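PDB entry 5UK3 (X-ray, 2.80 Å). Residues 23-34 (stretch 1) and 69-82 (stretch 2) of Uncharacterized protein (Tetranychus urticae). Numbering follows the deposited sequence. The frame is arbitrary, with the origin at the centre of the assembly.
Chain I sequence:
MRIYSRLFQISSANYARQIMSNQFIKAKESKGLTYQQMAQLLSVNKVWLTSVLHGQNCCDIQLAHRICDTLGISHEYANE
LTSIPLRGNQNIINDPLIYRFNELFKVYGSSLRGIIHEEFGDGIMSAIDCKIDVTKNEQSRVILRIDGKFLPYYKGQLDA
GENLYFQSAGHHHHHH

Stretch 1 23-34: QFIKAKESKGLT
Stretch 2 (69-82) DTLGISHEYANELT

Stretch 1 is helical from Gln23 to about Lys31, with i to i+4 backbone bonds such as Lys28 N to Phe24 O (2.9 Å). Gly32 (phi/psi 72/27) ends it in a Schellman motif, Gly32 N bonding Glu29 O at 3.1 Å and Leu33 N bonding Lys28 O weakly at 3.3 Å, before an extended Leu33 (-85/136). No hydrogen bond crosses to stretch 2, so the 551 Å² buried between them rests on packing.

Stretch 2 enters as the end of a helix, the CA-to-CB bond of Asp69 pointing away. Thr70 (chi1 m) meets Leu33 (m, t): Leu33 CD1 lies 3.7 Å from Thr70 O and 4.1 Å from Thr70 CG2. Leu71 (-82/175) leaves the helix and sets the register, Leu71 CA 5.8 Å from Lys28 CA. The m, t rotamer brings Leu71 CD2 to 3.6 Å from Lys28 CA and 4.3 Å from Leu33 CD1, while Leu71 CD1 sits 4.1 Å from Phe24 CD1, near that ring's plane; Leu71 thus touches both Phe24 and Leu33. Gly72 (-64/-19) lies beside the end of Lys31 (m, m, t, chi4 109°), Lys31 NZ being 3.6 Å from Gly72 CA.

Ile73 (-84/164; p, t) points toward the helix. Ile73 CG2 packs 3.8 Å from Ala27 CB, and Ile73 CD1 approaches Phe24 CE1 to 3.2 Å, tight for two carbons. Ser74 (-72/150) precedes the 3-10 segment His75–Tyr77; Tyr77 N bonds Ser74 O at 3.2 Å. Tyr77 (chi1 m) offers backbone and CB, with Phe24 CZ 3.8 Å from Tyr77 O and 4.1 Å from Tyr77 CB, while its ring leads away.

In the weakly bonded helical turn that follows, Glu80 OE2 comes 3.9 Å from Phe24 CE2. Leu81 (m, t) covers one face of the Phe24 ring (chi1 -60°, chi2 -83°): Leu81 CD2 is 3.7 Å from Phe24 CZ and 3.8 Å from the ring centroid, 15° off the normal, a CH-pi contact.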

# COMPACT_ATOMS: atom_id res chain seq x y z
N GLN I 23 -18.78 9.49 -25.91
CA GLN I 23 -19.74 9.95 -26.94
C GLN I 23 -19.01 10.30 -28.26
O GLN I 23 -19.54 10.11 -29.35
CB GLN I 23 -20.58 11.16 -26.52
N PHE I 24 -17.78 10.82 -28.12
CA PHE I 24 -16.94 11.17 -29.25
C PHE I 24 -16.33 9.93 -29.91
O PHE I 24 -16.35 9.80 -31.14
CB PHE I 24 -15.85 12.13 -28.83
CG PHE I 24 -16.37 13.40 -28.27
CD1 PHE I 24 -16.74 14.44 -29.09
CD2 PHE I 24 -16.50 13.57 -26.90
CE1 PHE I 24 -17.25 15.61 -28.57
CE2 PHE I 24 -17.01 14.75 -26.36
CZ PHE I 24 -17.39 15.77 -27.21
N ILE I 25 -15.81 9.02 -29.09
CA ILE I 25 -15.32 7.75 -29.62
C ILE I 25 -16.41 6.96 -30.36
O ILE I 25 -16.15 6.47 -31.47
CB ILE I 25 -14.68 6.83 -28.55
CG1 ILE I 25 -13.42 7.49 -27.94
CG2 ILE I 25 -14.29 5.49 -29.18
CD1 ILE I 25 -12.90 6.79 -26.69
N LYS I 26 -17.60 6.85 -29.78
CA LYS I 26 -18.70 6.12 -30.43
C LYS I 26 -18.98 6.73 -31.79
O LYS I 26 -19.20 6.00 -32.78
CB LYS I 26 -19.99 6.15 -29.57
N ALA I 27 -18.99 8.06 -31.84
CA ALA I 27 -19.25 8.81 -33.08
C ALA I 27 -18.18 8.54 -34.13
O ALA I 27 -18.50 8.40 -35.31
CB ALA I 27 -19.35 10.30 -32.79
N LYS I 28 -16.93 8.45 -33.69
CA LYS I 28 -15.81 8.15 -34.57
C LYS I 28 -15.88 6.75 -35.19
O LYS I 28 -15.64 6.58 -36.38
CB LYS I 28 -14.49 8.29 -33.82
CG LYS I 28 -13.29 7.76 -34.57
CD LYS I 28 -12.06 7.73 -33.69
CE LYS I 28 -11.01 6.81 -34.28
NZ LYS I 28 -11.50 5.41 -34.38
N GLU I 29 -16.23 5.75 -34.38
CA GLU I 29 -16.37 4.35 -34.85
C GLU I 29 -17.48 4.21 -35.92
O GLU I 29 -17.23 3.59 -36.97
CB GLU I 29 -16.51 3.35 -33.68
CG GLU I 29 -15.32 3.37 -32.72
CD GLU I 29 -15.53 2.50 -31.50
OE1 GLU I 29 -16.34 1.55 -31.58
OE2 GLU I 29 -14.88 2.73 -30.47
N SER I 30 -18.64 4.84 -35.70
CA SER I 30 -19.73 4.94 -36.71
C SER I 30 -19.29 5.39 -38.10
O SER I 30 -19.66 4.77 -39.10
CB SER I 30 -20.82 5.92 -36.25
OG SER I 30 -21.60 5.36 -35.21
N LYS I 31 -18.52 6.47 -38.15
CA LYS I 31 -18.03 7.03 -39.40
C LYS I 31 -16.90 6.23 -40.07
O LYS I 31 -16.58 6.48 -41.24
CB LYS I 31 -17.55 8.48 -39.19
CG LYS I 31 -18.62 9.45 -38.70
CD LYS I 31 -19.55 9.81 -39.84
CE LYS I 31 -20.68 10.76 -39.47
NZ LYS I 31 -20.46 12.12 -40.07
N GLY I 32 -16.28 5.30 -39.33
CA GLY I 32 -15.14 4.54 -39.83
C GLY I 32 -13.85 5.36 -39.94
O GLY I 32 -13.01 5.07 -40.78
N LEU I 33 -13.74 6.40 -39.11
CA LEU I 33 -12.57 7.28 -39.08
C LEU I 33 -11.46 6.74 -38.20
O LEU I 33 -11.72 6.22 -37.10
CB LEU I 33 -12.96 8.64 -38.52
CG LEU I 33 -13.62 9.61 -39.51
CD1 LEU I 33 -14.27 10.75 -38.76
CD2 LEU I 33 -12.60 10.14 -40.52
N THR I 34 -10.22 6.82 -38.68
CA THR I 34 -9.08 6.47 -37.86
C THR I 34 -8.57 7.74 -37.18
O THR I 34 -8.86 8.84 -37.63
CB THR I 34 -7.94 5.84 -38.66
OG1 THR I 34 -7.50 6.76 -39.66
CG2 THR I 34 -8.38 4.55 -39.29
N ASP I 69 -17.86 18.61 -36.32
CA ASP I 69 -18.24 18.41 -37.70
C ASP I 69 -17.63 17.20 -38.33
O ASP I 69 -18.22 16.61 -39.22
CB ASP I 69 -17.66 19.62 -38.47
CG ASP I 69 -18.51 20.87 -38.40
OD1 ASP I 69 -19.52 20.81 -37.66
OD2 ASP I 69 -18.09 21.93 -39.02
N THR I 70 -16.38 16.97 -37.99
CA THR I 70 -15.64 15.86 -38.53
C THR I 70 -16.32 14.55 -38.12
O THR I 70 -16.49 13.65 -38.96
CB THR I 70 -14.22 15.90 -38.01
OG1 THR I 70 -13.63 17.16 -38.38
CG2 THR I 70 -13.40 14.76 -38.60
N LEU I 71 -16.73 14.48 -36.86
CA LEU I 71 -17.58 13.42 -36.36
C LEU I 71 -19.04 13.75 -36.71
O LEU I 71 -19.38 14.82 -37.27
CB LEU I 71 -17.42 13.32 -34.87
CG LEU I 71 -15.97 13.09 -34.38
CD1 LEU I 71 -15.85 13.25 -32.87
CD2 LEU I 71 -15.46 11.73 -34.78
N GLY I 72 -19.94 12.83 -36.42
CA GLY I 72 -21.38 13.11 -36.71
C GLY I 72 -22.01 14.25 -35.94
O GLY I 72 -23.01 14.78 -36.36
N ILE I 73 -21.39 14.63 -34.82
CA ILE I 73 -22.11 15.24 -33.70
C ILE I 73 -22.38 16.74 -33.75
O ILE I 73 -21.82 17.46 -34.57
CB ILE I 73 -21.41 14.95 -32.35
CG1 ILE I 73 -20.03 15.50 -32.33
CG2 ILE I 73 -21.35 13.45 -32.06
CD1 ILE I 73 -19.42 15.43 -30.97
N SER I 74 -23.30 17.16 -32.89
CA SER I 74 -23.73 18.54 -32.81
C SER I 74 -22.70 19.47 -32.20
O SER I 74 -21.93 19.08 -31.34
CB SER I 74 -25.04 18.63 -32.04
OG SER I 74 -25.53 19.95 -32.06
N HIS I 75 -22.73 20.72 -32.63
CA HIS I 75 -21.80 21.73 -32.14
C HIS I 75 -22.04 21.98 -30.67
O HIS I 75 -21.20 22.53 -29.98
CB HIS I 75 -21.90 23.01 -32.96
CG HIS I 75 -23.27 23.62 -32.97
ND1 HIS I 75 -24.23 23.26 -33.88
CD2 HIS I 75 -23.82 24.57 -32.19
CE1 HIS I 75 -25.33 23.96 -33.66
NE2 HIS I 75 -25.11 24.77 -32.64
N GLU I 76 -23.21 21.59 -30.19
CA GLU I 76 -23.54 21.80 -28.79
C GLU I 76 -22.55 21.08 -27.89
O GLU I 76 -22.16 21.62 -26.86
CB GLU I 76 -24.98 21.38 -28.52
CG GLU I 76 -25.97 22.24 -29.29
CD GLU I 76 -25.80 23.72 -29.00
OE1 GLU I 76 -26.30 24.54 -29.79
OE2 GLU I 76 -25.17 24.06 -27.98
N TYR I 77 -22.12 19.89 -28.27
CA TYR I 77 -21.07 19.14 -27.48
C TYR I 77 -19.67 19.73 -27.47
O TYR I 77 -18.82 19.27 -26.71
CB TYR I 77 -20.98 17.66 -27.90
CG TYR I 77 -22.37 17.05 -27.76
CD1 TYR I 77 -23.05 17.07 -26.51
CD2 TYR I 77 -23.08 16.61 -28.88
CE1 TYR I 77 -24.35 16.62 -26.37
CE2 TYR I 77 -24.38 16.14 -28.74
CZ TYR I 77 -25.01 16.14 -27.48
OH TYR I 77 -26.28 15.66 -27.33
N ALA I 78 -19.42 20.74 -28.30
CA ALA I 78 -18.10 21.36 -28.35
C ALA I 78 -17.59 21.87 -26.99
O ALA I 78 -16.41 21.81 -26.74
CB ALA I 78 -18.09 22.49 -29.36
N ASN I 79 -18.49 22.34 -26.13
CA ASN I 79 -18.12 22.74 -24.77
C ASN I 79 -17.28 21.75 -23.97
O ASN I 79 -16.38 22.17 -23.24
CB ASN I 79 -19.37 23.08 -23.92
CG ASN I 79 -19.59 24.58 -23.78
OD1 ASN I 79 -18.68 25.38 -23.97
ND2 ASN I 79 -20.82 24.97 -23.42
N GLU I 80 -17.63 20.46 -24.03
CA GLU I 80 -16.94 19.44 -23.23
C GLU I 80 -15.47 19.29 -23.60
O GLU I 80 -14.64 19.02 -22.74
CB GLU I 80 -17.63 18.08 -23.38
CG GLU I 80 -19.01 17.97 -22.74
CD GLU I 80 -19.79 16.77 -23.27
OE1 GLU I 80 -20.93 16.94 -23.73
OE2 GLU I 80 -19.21 15.65 -23.26
N LEU I 81 -15.18 19.47 -24.88
CA LEU I 81 -13.81 19.44 -25.38
C LEU I 81 -12.97 20.64 -24.96
O LEU I 81 -11.75 20.61 -25.05
CB LEU I 81 -13.82 19.35 -26.88
CG LEU I 81 -14.50 18.12 -27.50
CD1 LEU I 81 -14.51 18.25 -29.03
CD2 LEU I 81 -13.83 16.82 -27.11
N THR I 82 -13.61 21.69 -24.47
CA THR I 82 -12.95 22.92 -24.07
C THR I 82 -12.61 22.96 -22.57
O THR I 82 -11.76 23.75 -22.16
CB THR I 82 -13.87 24.09 -24.46
OG1 THR I 82 -14.01 24.08 -25.89
CG2 THR I 82 -13.33 25.46 -24.06